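Local coordinates for microcin B17-processing protein McbD (Escherichia coli str. K-12 substr. MG1655, PDB 6GRH) that is needed to convert the inactive precursor of the antibiotic microcin B17 into the active peptide, probably as the YcaO-type, ATP-dependent cyclodehydratase of the complex with McbB and McbC, at residues E[30-34]-E[54-58]; E[59-64]-E[353-357]; E[85-89]-E[358-362]; E[174-179]-E[388-394]; E[220-224]-E[319-325]. The protein carries 1 engineered substitution. All coordinates share one frame; numbering follows the deposited sequence. Where two conformers were deposited one is given.

Overall arrangement
From the N terminus, contact 1 closes first: after strand 41-45 the chain turns into helix 47-66, which packs on strand 28-33 of the N-terminal antiparallel sheet. The same helix runs straight on into contact 2, where residues 59-64 meet strand 350-358 almost 300 residues later. Contact 3 follows at the end of that strand, joining residues 358-362, the strand end and the turn after it, to helix 82-95. Contact 4 brings the C-terminal residues 388-394 onto helix 157-180. Contacts 2, 3 and 4 cross one another, since their segments alternate along the chain, and all three enclose contact 5, which joins two loops, 220-224 and 319-325. Contacts 1 and 4 lie on opposite sides of the chain's centre, with centres about 28 Å apart.

Contact 1: residues E[30-34]-E[54-58]; sequences SQIWD and AIGEY
Ile32 reaches from strand 30-33 into helix 54-58 with both of its branches. Its CD1 lies 3.6 Å from Ala54 O, while CG2 rests 3.6 Å from CD1 of the Tyr58 ring; the two side chains cross at about a right angle. With CG2 anti to the backbone N and CG1 beside it (chi1 -69°), the branched residue sends one methyl to the helix backbone and the other to the ring. One helical turn before Tyr58, Ala54 places its CB 3.5 Å from Ser30 O, and a side chain this small is consistent with the 7.9 Å between the axes of the two segments. Tyr58 OH donates to Asp34 OD2 over 2.7 Å, coming from above the carboxylate plane, although OD2 itself sits in the plane of the ring at its edge. Farther out, Arg37 and Ala14 N hold Asp34 OD1, and Ser50 OG pairs with Ser30 OG. Met16 of strand 15-18 packs on Ile32 and Ile55, and Trp215 of a McbB chain also touches Ile32. Ser30 and Ile32 face the helix whereas Gln31 and Trp33 point away, the alternation of a beta strand, here in the N-terminal antiparallel sheet that helix 47-66 covers on one face.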
# COMPACT_ATOMS: atom_id res chain seq x y z
N SER E 30 -28.51 3.39 1.13
CA SER E 30 -27.87 2.19 1.70
C SER E 30 -28.92 1.11 1.81
O SER E 30 -30.06 1.38 2.13
CB SER E 30 -27.28 2.47 3.08
OG SER E 30 -26.22 3.42 3.01
N GLN E 31 -28.50 -0.14 1.57
CA GLN E 31 -29.45 -1.22 1.50
C GLN E 31 -28.86 -2.50 2.10
O GLN E 31 -27.67 -2.77 1.95
CB GLN E 31 -29.84 -1.44 0.04
CG GLN E 31 -30.90 -2.50 -0.18
CD GLN E 31 -31.45 -2.51 -1.60
OE1 GLN E 31 -32.57 -2.11 -1.82
NE2 GLN E 31 -30.66 -2.98 -2.54
N ILE E 32 -29.70 -3.25 2.81
CA ILE E 32 -29.38 -4.57 3.29
C ILE E 32 -30.27 -5.59 2.59
O ILE E 32 -31.48 -5.43 2.56
CB ILE E 32 -29.51 -4.66 4.81
CG1 ILE E 32 -28.39 -3.82 5.43
CG2 ILE E 32 -29.46 -6.10 5.30
CD1 ILE E 32 -28.49 -3.59 6.91
N TRP E 33 -29.67 -6.63 2.01
CA TRP E 33 -30.40 -7.72 1.37
C TRP E 33 -30.14 -8.97 2.21
O TRP E 33 -29.02 -9.21 2.66
CB TRP E 33 -29.98 -7.89 -0.10
CG TRP E 33 -30.56 -9.10 -0.84
CD1 TRP E 33 -31.81 -9.20 -1.39
CD2 TRP E 33 -29.91 -10.36 -1.11
NE1 TRP E 33 -31.98 -10.44 -1.97
CE2 TRP E 33 -30.83 -11.17 -1.83
CE3 TRP E 33 -28.64 -10.88 -0.84
CZ2 TRP E 33 -30.53 -12.47 -2.25
CZ3 TRP E 33 -28.34 -12.18 -1.26
CH2 TRP E 33 -29.28 -12.96 -1.96
N ASP E 34 -31.20 -9.74 2.45
CA ASP E 34 -31.13 -10.94 3.26
C ASP E 34 -32.07 -12.00 2.65
O ASP E 34 -32.99 -12.46 3.31
CB ASP E 34 -31.52 -10.62 4.72
CG ASP E 34 -30.96 -11.61 5.74
OD1 ASP E 34 -30.04 -12.40 5.38
OD2 ASP E 34 -31.44 -11.58 6.92
N ALA E 54 -30.49 2.10 7.34
CA ALA E 54 -30.61 0.80 6.69
C ALA E 54 -30.43 -0.30 7.72
O ALA E 54 -31.19 -1.29 7.69
CB ALA E 54 -29.63 0.62 5.57
N ILE E 55 -29.43 -0.15 8.60
CA ILE E 55 -29.19 -1.12 9.68
C ILE E 55 -30.42 -1.21 10.62
O ILE E 55 -30.86 -2.28 10.96
CB ILE E 55 -27.94 -0.76 10.51
CG1 ILE E 55 -26.67 -0.85 9.66
CG2 ILE E 55 -27.78 -1.67 11.76
CD1 ILE E 55 -25.52 -0.06 10.24
N GLY E 56 -30.93 -0.07 11.05
CA GLY E 56 -32.13 0.01 11.89
C GLY E 56 -33.38 -0.57 11.26
O GLY E 56 -34.12 -1.30 11.90
N GLU E 57 -33.59 -0.29 9.98
CA GLU E 57 -34.70 -0.86 9.22
C GLU E 57 -34.59 -2.39 9.16
O GLU E 57 -35.59 -3.10 9.35
CB GLU E 57 -34.70 -0.26 7.81
CG GLU E 57 -35.82 -0.71 6.87
CD GLU E 57 -37.19 -0.22 7.30
OE1 GLU E 57 -37.29 0.96 7.67
OE2 GLU E 57 -38.14 -1.03 7.27
N TYR E 58 -33.38 -2.89 8.93
CA TYR E 58 -33.13 -4.31 8.94
C TYR E 58 -33.43 -4.94 10.31
O TYR E 58 -34.14 -5.94 10.37
CB TYR E 58 -31.66 -4.62 8.55
CG TYR E 58 -31.37 -6.08 8.71
CD1 TYR E 58 -31.86 -6.98 7.79
CD2 TYR E 58 -30.64 -6.56 9.78
CE1 TYR E 58 -31.62 -8.34 7.92
CE2 TYR E 58 -30.40 -7.93 9.93
CZ TYR E 58 -30.90 -8.80 9.00
OH TYR E 58 -30.67 -10.14 9.11

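Contact 2: residues E[59-64]-E[353-357]; sequences FERRHF and WYTKI. With EDO (1,2-ethanediol), chain Q.
Helix 59-64 passes strand 353-357 at 69°, the axes 9.3 Å apart, and the backbones come nearest at Glu60 and Tyr354. At this steep angle a single strand residue, Tyr354, does most of the meeting. Its ring lies in an offset stack on the imidazole of His63, centroids 4.0 Å apart and planes only 13° from parallel. His63 CG stands anti to the backbone N, which carries the imidazole away from the helix over the tyrosine, and Tyr354 CB also sits over the imidazole face as a CH-pi contact. Two flat rings suit the place because they can lie face to face between helix and strand. At the far end, Tyr354 OH comes to 3.3 Å from CD1 of Phe59, in the plane of that ring at its edge. A water donates to Phe59 O and accepts from Arg62 NE, both at 2.9 Å; its link to Tyr354 OH is weak. Farther along, Phe64 CZ approaches Thr355 O to 3.6 Å, and its ring touches Lys356 CB. The polar tips are fixed from outside: Tyr354 OH bonds Glu345, and His63 NE2 bonds Tyr341. Trp353 NE1 donates to an ethanediol, probably from the crystallisation liquor. Strand 350-358 pairs with 151-154 and 339-347, and while Tyr354 and Lys356 turn to helix 47-66, the alternate residues Trp353 and Ile357 pack on helix 157-180.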
# COMPACT_ATOMS: atom_id res chain seq x y z
N PHE E 59 -32.88 -4.38 11.39
CA PHE E 59 -33.13 -4.92 12.73
C PHE E 59 -34.64 -4.91 13.04
O PHE E 59 -35.17 -5.88 13.58
CB PHE E 59 -32.41 -4.13 13.81
CG PHE E 59 -31.06 -4.67 14.19
CD1 PHE E 59 -30.93 -5.55 15.26
CD2 PHE E 59 -29.91 -4.22 13.54
CE1 PHE E 59 -29.67 -6.03 15.64
CE2 PHE E 59 -28.64 -4.68 13.92
CZ PHE E 59 -28.51 -5.58 14.98
N GLU E 60 -35.30 -3.80 12.69
CA GLU E 60 -36.74 -3.66 12.94
C GLU E 60 -37.56 -4.74 12.22
O GLU E 60 -38.31 -5.46 12.84
CB GLU E 60 -37.24 -2.29 12.46
CG GLU E 60 -38.72 -2.08 12.70
CD GLU E 60 -39.32 -1.01 11.80
OE1 GLU E 60 -38.71 0.07 11.73
OE2 GLU E 60 -40.38 -1.26 11.17
N ARG E 61 -37.40 -4.82 10.91
CA ARG E 61 -38.15 -5.76 10.10
C ARG E 61 -37.83 -7.21 10.41
O ARG E 61 -38.74 -8.05 10.44
CB ARG E 61 -37.95 -5.46 8.61
CG ARG E 61 -38.50 -4.07 8.28
CD ARG E 61 -39.38 -4.04 7.06
NE ARG E 61 -38.56 -4.28 5.90
CZ ARG E 61 -38.19 -3.37 5.00
NH1 ARG E 61 -38.58 -2.09 5.06
NH2 ARG E 61 -37.44 -3.77 3.99
N ARG E 62 -36.57 -7.50 10.68
CA ARG E 62 -36.21 -8.85 11.09
C ARG E 62 -36.91 -9.24 12.40
O ARG E 62 -37.40 -10.37 12.55
CB ARG E 62 -34.70 -9.02 11.23
CG ARG E 62 -34.32 -10.46 11.56
CD ARG E 62 -32.81 -10.63 11.63
NE ARG E 62 -32.19 -9.86 12.71
CZ ARG E 62 -30.92 -10.01 13.11
NH1 ARG E 62 -30.08 -10.90 12.53
NH2 ARG E 62 -30.48 -9.31 14.11
N HIS E 63 -36.97 -8.30 13.34
CA HIS E 63 -37.62 -8.59 14.60
C HIS E 63 -39.12 -8.96 14.45
O HIS E 63 -39.58 -10.01 14.92
CB HIS E 63 -37.50 -7.41 15.55
CG HIS E 63 -38.12 -7.66 16.88
ND1 HIS E 63 -37.52 -8.44 17.85
CD2 HIS E 63 -39.30 -7.23 17.41
CE1 HIS E 63 -38.30 -8.46 18.92
NE2 HIS E 63 -39.38 -7.73 18.68
N PHE E 64 -39.86 -8.07 13.80
CA PHE E 64 -41.32 -8.20 13.67
C PHE E 64 -41.73 -9.30 12.70
O PHE E 64 -42.70 -10.02 12.97
CB PHE E 64 -41.96 -6.85 13.33
CG PHE E 64 -41.89 -5.87 14.46
CD1 PHE E 64 -42.76 -5.99 15.54
CD2 PHE E 64 -40.95 -4.84 14.48
CE1 PHE E 64 -42.70 -5.10 16.60
CE2 PHE E 64 -40.89 -3.96 15.54
CZ PHE E 64 -41.76 -4.10 16.61
N TRP E 353 -33.40 -1.55 21.09
CA TRP E 353 -34.82 -1.50 21.46
C TRP E 353 -35.68 -1.65 20.22
O TRP E 353 -35.41 -1.02 19.18
CB TRP E 353 -35.13 -0.18 22.13
CG TRP E 353 -34.43 -0.11 23.43
CD1 TRP E 353 -33.16 0.34 23.65
CD2 TRP E 353 -34.92 -0.58 24.68
NE1 TRP E 353 -32.84 0.19 24.97
CE2 TRP E 353 -33.90 -0.38 25.62
CE3 TRP E 353 -36.13 -1.16 25.09
CZ2 TRP E 353 -34.06 -0.71 26.96
CZ3 TRP E 353 -36.28 -1.49 26.43
CH2 TRP E 353 -35.26 -1.25 27.35
N TYR E 354 -36.70 -2.49 20.34
CA TYR E 354 -37.74 -2.63 19.33
C TYR E 354 -39.02 -2.19 20.01
O TYR E 354 -39.29 -2.60 21.16
CB TYR E 354 -37.88 -4.08 18.87
CG TYR E 354 -36.59 -4.76 18.55
CD1 TYR E 354 -35.83 -5.36 19.54
CD2 TYR E 354 -36.12 -4.83 17.24
CE1 TYR E 354 -34.62 -6.02 19.24
CE2 TYR E 354 -34.93 -5.47 16.92
CZ TYR E 354 -34.19 -6.07 17.91
OH TYR E 354 -33.01 -6.72 17.59
N THR E 355 -39.79 -1.34 19.34
CA THR E 355 -41.05 -0.88 19.91
C THR E 355 -42.13 -0.84 18.84
O THR E 355 -41.82 -0.64 17.66
CB THR E 355 -40.96 0.55 20.50
OG1 THR E 355 -40.33 1.41 19.55
CG2 THR E 355 -40.18 0.56 21.80
N LYS E 356 -43.38 -0.99 19.26
CA LYS E 356 -44.53 -0.70 18.41
C LYS E 356 -45.62 -0.06 19.25
O LYS E 356 -46.00 -0.58 20.31
CB LYS E 356 -45.08 -1.96 17.73
CG LYS E 356 -46.22 -1.73 16.73
CD LYS E 356 -46.81 -3.06 16.30
CE LYS E 356 -48.04 -2.99 15.40
NZ LYS E 356 -47.66 -2.64 14.00
N ILE E 357 -46.08 1.10 18.79
CA ILE E 357 -47.18 1.78 19.41
C ILE E 357 -48.46 1.33 18.74
O ILE E 357 -48.59 1.43 17.51
CB ILE E 357 -46.99 3.31 19.39
CG1 ILE E 357 -45.84 3.64 20.34
CG2 ILE E 357 -48.28 4.00 19.84
CD1 ILE E 357 -45.52 5.08 20.54
C1 EDO Q . -28.24 1.74 26.25
O1 EDO Q . -28.36 1.23 24.92
C2 EDO Q . -29.52 1.43 27.03
O2 EDO Q . -30.68 1.49 26.19
O HOH W 1 -33.58 -8.11 14.54

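Contact 3: residues E[85-89]-E[358-362]; sequences AKAFT and VSPDF
The type I beta turn from Ser359 to Phe362, which follows strand 350-358, presents Pro360 to Phe88 and Ala87 of helix 82-95. Proline fits the second place of such a turn, where its ring-restricted phi, -71° here, is close to what that position needs. Its CG stands 3.8 Å from the centroid of the Phe88 ring, only 6° off the ring normal, and CD lies over the same face. CB and the same CG also meet the helix, CB at 3.5 Å from Ala87 O and CG at 3.8 Å from Ala87 CB. Alanine, with a methyl alone, lets the turn come close to the helix backbone, and that methyl also touches Asp361 OD1. Val358 CG1 makes a looser approach to Phe88 CZ. Ser359 OG accepts from Asp361 N at 3.2 Å, an ST turn inside the beta turn, and it is held by Asn337 O as well; Ser335 and Asn337 grip Asp361 OD2. A proline whose CB-CG-CD side is set over the face of an aromatic ring is a classic CH-pi arrangement, used here to join a turn to a helix.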
# COMPACT_ATOMS: atom_id res chain seq x y z
N ALA E 85 -59.18 -3.88 27.68
CA ALA E 85 -59.73 -5.13 27.16
C ALA E 85 -61.05 -4.88 26.37
O ALA E 85 -61.27 -5.50 25.33
CB ALA E 85 -59.95 -6.13 28.29
N LYS E 86 -61.88 -3.96 26.86
CA LYS E 86 -63.14 -3.60 26.18
C LYS E 86 -62.89 -2.94 24.80
O LYS E 86 -63.56 -3.28 23.82
CB LYS E 86 -63.99 -2.68 27.07
CG LYS E 86 -65.40 -2.41 26.56
N ALA E 87 -61.93 -2.02 24.74
CA ALA E 87 -61.56 -1.39 23.47
C ALA E 87 -60.99 -2.38 22.45
O ALA E 87 -61.28 -2.27 21.25
CB ALA E 87 -60.56 -0.27 23.72
N PHE E 88 -60.18 -3.33 22.90
CA PHE E 88 -59.70 -4.39 22.00
C PHE E 88 -60.86 -5.23 21.48
O PHE E 88 -60.94 -5.48 20.27
CB PHE E 88 -58.62 -5.28 22.65
CG PHE E 88 -57.23 -4.71 22.56
CD1 PHE E 88 -56.50 -4.81 21.38
CD2 PHE E 88 -56.65 -4.07 23.65
CE1 PHE E 88 -55.21 -4.27 21.27
CE2 PHE E 88 -55.36 -3.54 23.56
CZ PHE E 88 -54.64 -3.64 22.37
N THR E 89 -61.75 -5.62 22.39
CA THR E 89 -62.95 -6.40 22.03
C THR E 89 -63.75 -5.70 20.94
O THR E 89 -64.17 -6.33 19.99
CB THR E 89 -63.88 -6.64 23.23
OG1 THR E 89 -63.12 -7.24 24.30
CG2 THR E 89 -65.03 -7.55 22.86
N VAL E 358 -49.39 0.86 19.58
CA VAL E 358 -50.64 0.22 19.20
C VAL E 358 -51.79 0.83 19.99
O VAL E 358 -51.69 0.96 21.21
CB VAL E 358 -50.65 -1.29 19.57
CG1 VAL E 358 -51.98 -1.94 19.22
CG2 VAL E 358 -49.52 -2.02 18.87
N SER E 359 -52.88 1.16 19.30
CA SER E 359 -54.12 1.54 19.96
C SER E 359 -55.37 0.99 19.24
O SER E 359 -55.58 1.28 18.06
CB SER E 359 -54.24 3.04 20.08
OG SER E 359 -55.45 3.38 20.76
N PRO E 360 -56.22 0.22 19.96
CA PRO E 360 -57.52 -0.18 19.36
C PRO E 360 -58.54 0.96 19.21
O PRO E 360 -59.59 0.73 18.63
CB PRO E 360 -58.04 -1.24 20.34
CG PRO E 360 -57.47 -0.81 21.66
CD PRO E 360 -56.09 -0.27 21.34
N ASP E 361 -58.24 2.14 19.76
CA ASP E 361 -59.04 3.34 19.53
C ASP E 361 -58.64 4.18 18.31
O ASP E 361 -59.29 5.19 17.99
CB ASP E 361 -59.03 4.20 20.80
CG ASP E 361 -59.89 3.60 21.90
OD1 ASP E 361 -60.93 2.97 21.58
OD2 ASP E 361 -59.52 3.74 23.09
N PHE E 362 -57.58 3.75 17.63
CA PHE E 362 -57.15 4.33 16.37
C PHE E 362 -57.14 3.17 15.37
O PHE E 362 -57.46 2.02 15.73
CB PHE E 362 -55.74 4.91 16.52
CG PHE E 362 -55.65 6.17 17.36
CD1 PHE E 362 -55.69 6.11 18.74
CD2 PHE E 362 -55.47 7.41 16.76
CE1 PHE E 362 -55.59 7.26 19.51
CE2 PHE E 362 -55.38 8.57 17.53
CZ PHE E 362 -55.43 8.49 18.91

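Contact 4: residues E[174-179]-E[388-394]; sequences LLLYWL and RESKMVP
Trp178 holds CG anti to its backbone N (chi1 173°), which swings its indole off helix 157-180, while Arg388 bends at chi2 (-87°) and folds its chain back over that ring. In this YcaO protein the C-terminal tail docks on the helix, the indole clasped between two parts of residues 388-394. On one face Arg388 CD sits 3.3 Å from the centroid of the six-membered ring, a close CH-pi contact, and the guanidinium continues flat over the rim with planes 11° apart, giving an off-centre cation-pi contact. On the opposite face lie Val393 CA, 3.8 Å from the same centroid, and Pro394 CD, 3.3 Å from Trp178 CZ3. A broad tryptophan suits the place because both faces and the N-H edge are used. At that edge NE1 donates to Lys391 O at 2.9 Å, although the position of this oxygen is less certain, and weakly to Arg388 O. Beside the indole, Leu174 CD1 meets Val393 CG2, and Leu179 CD2 packs against Glu389 CA at 3.7 Å. Tyr379 OH and Gly382 N hold Glu389 OE2, and Leu302 of helix 296-304 touches both Trp178 and Pro394. Near the C-terminal end of its helix, Trp178 O accepts from Arg388 NH1 at 2.6 Å, on a lone pair in the carbonyl plane.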
# COMPACT_ATOMS: atom_id res chain seq x y z
N LEU E 174 -52.34 9.84 7.69
CA LEU E 174 -52.51 9.45 6.30
C LEU E 174 -53.86 8.78 6.04
O LEU E 174 -54.48 9.05 5.01
CB LEU E 174 -51.39 8.50 5.89
CG LEU E 174 -51.47 7.88 4.48
CD1 LEU E 174 -51.34 8.93 3.38
CD2 LEU E 174 -50.42 6.80 4.33
N LEU E 175 -54.27 7.89 6.94
CA LEU E 175 -55.57 7.22 6.83
C LEU E 175 -56.74 8.19 6.93
O LEU E 175 -57.69 8.07 6.16
CB LEU E 175 -55.73 6.12 7.87
CG LEU E 175 -54.86 4.89 7.61
CD1 LEU E 175 -54.65 4.09 8.89
CD2 LEU E 175 -55.46 4.02 6.52
N LEU E 176 -56.68 9.14 7.85
CA LEU E 176 -57.74 10.15 7.95
C LEU E 176 -57.80 11.01 6.67
O LEU E 176 -58.89 11.26 6.14
CB LEU E 176 -57.57 11.04 9.18
CG LEU E 176 -58.84 11.83 9.45
CD1 LEU E 176 -59.97 10.90 9.87
CD2 LEU E 176 -58.63 12.91 10.50
N TYR E 177 -56.64 11.42 6.17
CA TYR E 177 -56.54 12.15 4.89
C TYR E 177 -57.09 11.33 3.72
O TYR E 177 -57.88 11.83 2.91
CB TYR E 177 -55.10 12.52 4.59
CG TYR E 177 -54.87 13.03 3.18
CD1 TYR E 177 -55.34 14.28 2.79
CD2 TYR E 177 -54.20 12.27 2.25
CE1 TYR E 177 -55.14 14.76 1.51
CE2 TYR E 177 -53.99 12.73 0.97
CZ TYR E 177 -54.45 13.97 0.60
OH TYR E 177 -54.24 14.43 -0.67
N TRP E 178 -56.66 10.07 3.65
CA TRP E 178 -57.16 9.14 2.64
C TRP E 178 -58.70 9.06 2.67
O TRP E 178 -59.35 9.27 1.64
CB TRP E 178 -56.57 7.75 2.86
CG TRP E 178 -57.14 6.67 1.98
CD1 TRP E 178 -57.76 5.51 2.39
CD2 TRP E 178 -57.12 6.63 0.56
NE1 TRP E 178 -58.10 4.76 1.31
CE2 TRP E 178 -57.72 5.42 0.17
CE3 TRP E 178 -56.62 7.49 -0.43
CZ2 TRP E 178 -57.87 5.05 -1.17
CZ3 TRP E 178 -56.76 7.12 -1.77
CH2 TRP E 178 -57.38 5.92 -2.12
N LEU E 179 -59.27 8.83 3.84
CA LEU E 179 -60.71 8.61 3.97
C LEU E 179 -61.58 9.85 3.74
O LEU E 179 -62.65 9.74 3.15
CB LEU E 179 -61.05 7.99 5.33
CG LEU E 179 -60.47 6.57 5.49
CD1 LEU E 179 -60.49 6.13 6.95
CD2 LEU E 179 -61.18 5.56 4.60
N ARG E 388 -63.36 5.16 -0.71
CA ARG E 388 -62.07 5.12 -0.02
C ARG E 388 -62.11 4.16 1.18
O ARG E 388 -61.07 3.61 1.56
CB ARG E 388 -61.62 6.51 0.46
CG ARG E 388 -61.52 7.59 -0.61
CD ARG E 388 -60.18 7.59 -1.29
NE ARG E 388 -59.94 8.65 -2.26
CZ ARG E 388 -59.32 9.81 -2.03
NH1 ARG E 388 -58.93 10.17 -0.81
NH2 ARG E 388 -59.11 10.64 -3.04
N GLU E 389 -63.28 3.95 1.79
CA GLU E 389 -63.40 3.06 2.96
C GLU E 389 -63.15 1.57 2.66
O GLU E 389 -62.88 0.80 3.58
CB GLU E 389 -64.77 3.20 3.63
CG GLU E 389 -65.04 4.57 4.24
CD GLU E 389 -66.44 4.70 4.82
OE1 GLU E 389 -67.41 4.22 4.18
OE2 GLU E 389 -66.59 5.29 5.90
N SER E 390 -63.24 1.19 1.38
CA SER E 390 -62.97 -0.17 0.93
C SER E 390 -61.70 -0.32 0.07
O SER E 390 -61.45 -1.40 -0.44
CB SER E 390 -64.16 -0.66 0.12
OG SER E 390 -64.34 0.14 -1.06
N LYS E 391 -60.90 0.74 -0.09
CA LYS E 391 -59.73 0.73 -0.98
C LYS E 391 -58.48 1.05 -0.19
O LYS E 391 -58.48 1.98 0.61
CB LYS E 391 -59.87 1.79 -2.06
CG LYS E 391 -60.51 1.36 -3.36
CD LYS E 391 -60.29 2.43 -4.44
CE LYS E 391 -58.83 2.49 -4.90
NZ LYS E 391 -58.61 3.33 -6.12
N MET E 392 -57.40 0.33 -0.44
CA MET E 392 -56.17 0.67 0.26
C MET E 392 -55.55 1.96 -0.30
O MET E 392 -55.48 2.16 -1.50
CB MET E 392 -55.16 -0.46 0.20
CG MET E 392 -53.93 -0.09 0.98
SD MET E 392 -52.94 -1.48 1.43
CE MET E 392 -51.57 -0.58 2.16
N VAL E 393 -55.14 2.84 0.61
CA VAL E 393 -54.37 4.06 0.29
C VAL E 393 -53.17 3.74 -0.63
O VAL E 393 -52.51 2.74 -0.41
CB VAL E 393 -53.91 4.79 1.59
CG1 VAL E 393 -52.91 3.96 2.38
CG2 VAL E 393 -53.35 6.19 1.30
N PRO E 394 -52.92 4.57 -1.68
CA PRO E 394 -51.80 4.33 -2.61
C PRO E 394 -50.43 4.81 -2.05
O PRO E 394 -49.81 5.77 -2.53
CB PRO E 394 -52.23 5.10 -3.87
CG PRO E 394 -53.03 6.24 -3.34
CD PRO E 394 -53.77 5.68 -2.16

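Contact 5: residues E[220-224]-E[319-325]; sequences GAPGH and ENITSDT
Ser323 CB lies 3.6 Å from His224 NE2, and from it OG, anti to the carbonyl carbon (chi1 -56°), reaches the same nitrogen over 2.8 Å in a hydrogen bond whose donor may be either group. The hydroxyl also accepts from Asn320 N at 3.0 Å in a nearly straight bond, so two partners fix its direction. Serine suits the spot: it is small enough for its hydroxyl to sit where the two loops meet, yet its oxygen can serve both. His224 in turn is positioned by Asp215, which bonds ND1 on the other side of the imidazole, at the start of strand 224-231. The loop carrying Ser323 is built from overlapping turns. Asn320 OD1 accepts from Thr322 N in an Asx turn, and a type I beta turn runs from Thr322 to Thr325, where Thr325 OG1 and N both bond Thr322 O. The main chain adds a link of its own, Gly223 N donating to Ser323 O at 2.9 Å; the phi of Gly223, +69°, is one that glycine adopts easily. Pro222 wedges in alongside, CB 3.2 Å from Ser323 O and CD 3.6 Å from Thr325 OG1, while its CA makes a C-H...O contact with Thr322 O. Toward the start of segment 220-224 the Thr322 methyl CG2 rests 3.4 Å from Gly220 O. Leu327 and Tyr330 of helix 327-334 pack on Pro222.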
# COMPACT_ATOMS: atom_id res chain seq x y z
N GLY E 220 -55.70 19.38 15.17
CA GLY E 220 -55.44 19.75 16.56
C GLY E 220 -54.16 19.17 17.13
O GLY E 220 -53.76 19.58 18.20
N ALA E 221 -53.51 18.25 16.42
CA ALA E 221 -52.28 17.65 16.93
C ALA E 221 -51.10 18.63 16.76
O ALA E 221 -51.07 19.41 15.80
CB ALA E 221 -51.97 16.34 16.20
N PRO E 222 -50.11 18.55 17.67
CA PRO E 222 -48.82 19.23 17.46
C PRO E 222 -47.98 18.59 16.38
O PRO E 222 -48.30 17.49 15.88
CB PRO E 222 -48.13 19.07 18.81
CG PRO E 222 -48.65 17.77 19.32
CD PRO E 222 -50.11 17.77 18.92
N GLY E 223 -46.89 19.24 16.04
CA GLY E 223 -46.01 18.75 14.99
C GLY E 223 -46.65 18.83 13.62
O GLY E 223 -47.70 19.47 13.45
N HIS E 224 -46.04 18.16 12.66
CA HIS E 224 -46.40 18.30 11.26
C HIS E 224 -46.17 16.98 10.53
O HIS E 224 -45.05 16.47 10.52
CB HIS E 224 -45.58 19.42 10.62
CG HIS E 224 -45.81 20.76 11.25
ND1 HIS E 224 -46.85 21.59 10.88
CD2 HIS E 224 -45.17 21.39 12.26
CE1 HIS E 224 -46.83 22.68 11.63
NE2 HIS E 224 -45.83 22.58 12.48
N GLU E 319 -43.41 27.35 12.30
CA GLU E 319 -44.36 26.70 13.21
C GLU E 319 -45.46 27.69 13.61
O GLU E 319 -45.36 28.89 13.34
CB GLU E 319 -43.63 26.19 14.46
CG GLU E 319 -42.32 25.49 14.12
CD GLU E 319 -42.44 24.69 12.84
OE1 GLU E 319 -43.57 24.56 12.32
OE2 GLU E 319 -41.41 24.18 12.35
N ASN E 320 -46.51 27.16 14.24
CA ASN E 320 -47.66 27.97 14.72
C ASN E 320 -48.01 27.55 16.15
O ASN E 320 -47.40 26.64 16.73
CB ASN E 320 -48.87 27.83 13.76
CG ASN E 320 -49.43 26.41 13.73
OD1 ASN E 320 -50.12 25.98 14.67
ND2 ASN E 320 -49.11 25.66 12.67
N ILE E 321 -49.02 28.20 16.71
CA ILE E 321 -49.35 28.04 18.12
C ILE E 321 -49.68 26.60 18.54
O ILE E 321 -49.38 26.21 19.67
CB ILE E 321 -50.49 29.00 18.51
CG1 ILE E 321 -50.52 29.21 20.04
CG2 ILE E 321 -51.83 28.50 17.97
CD1 ILE E 321 -51.46 30.32 20.44
N THR E 322 -50.26 25.80 17.64
CA THR E 322 -50.56 24.38 17.92
C THR E 322 -49.34 23.46 17.85
O THR E 322 -49.32 22.44 18.54
CB THR E 322 -51.61 23.80 16.94
OG1 THR E 322 -52.69 24.71 16.85
CG2 THR E 322 -52.12 22.43 17.43
N SER E 323 -48.34 23.81 17.03
CA SER E 323 -47.19 22.93 16.73
C SER E 323 -46.48 22.36 17.95
O SER E 323 -45.98 21.25 17.88
CB SER E 323 -46.11 23.63 15.88
OG SER E 323 -46.62 24.15 14.65
N ASP E 324 -46.39 23.13 19.04
CA ASP E 324 -45.59 22.72 20.21
C ASP E 324 -46.41 22.45 21.48
O ASP E 324 -45.86 22.44 22.58
CB ASP E 324 -44.46 23.75 20.49
CG ASP E 324 -44.97 25.08 21.03
OD1 ASP E 324 -46.20 25.35 20.98
OD2 ASP E 324 -44.10 25.86 21.49
N THR E 325 -47.71 22.18 21.32
CA THR E 325 -48.51 21.62 22.42
C THR E 325 -47.99 20.21 22.70
O THR E 325 -47.14 19.68 21.98
CB THR E 325 -50.01 21.56 22.09
OG1 THR E 325 -50.19 20.77 20.92
CG2 THR E 325 -50.61 22.96 21.89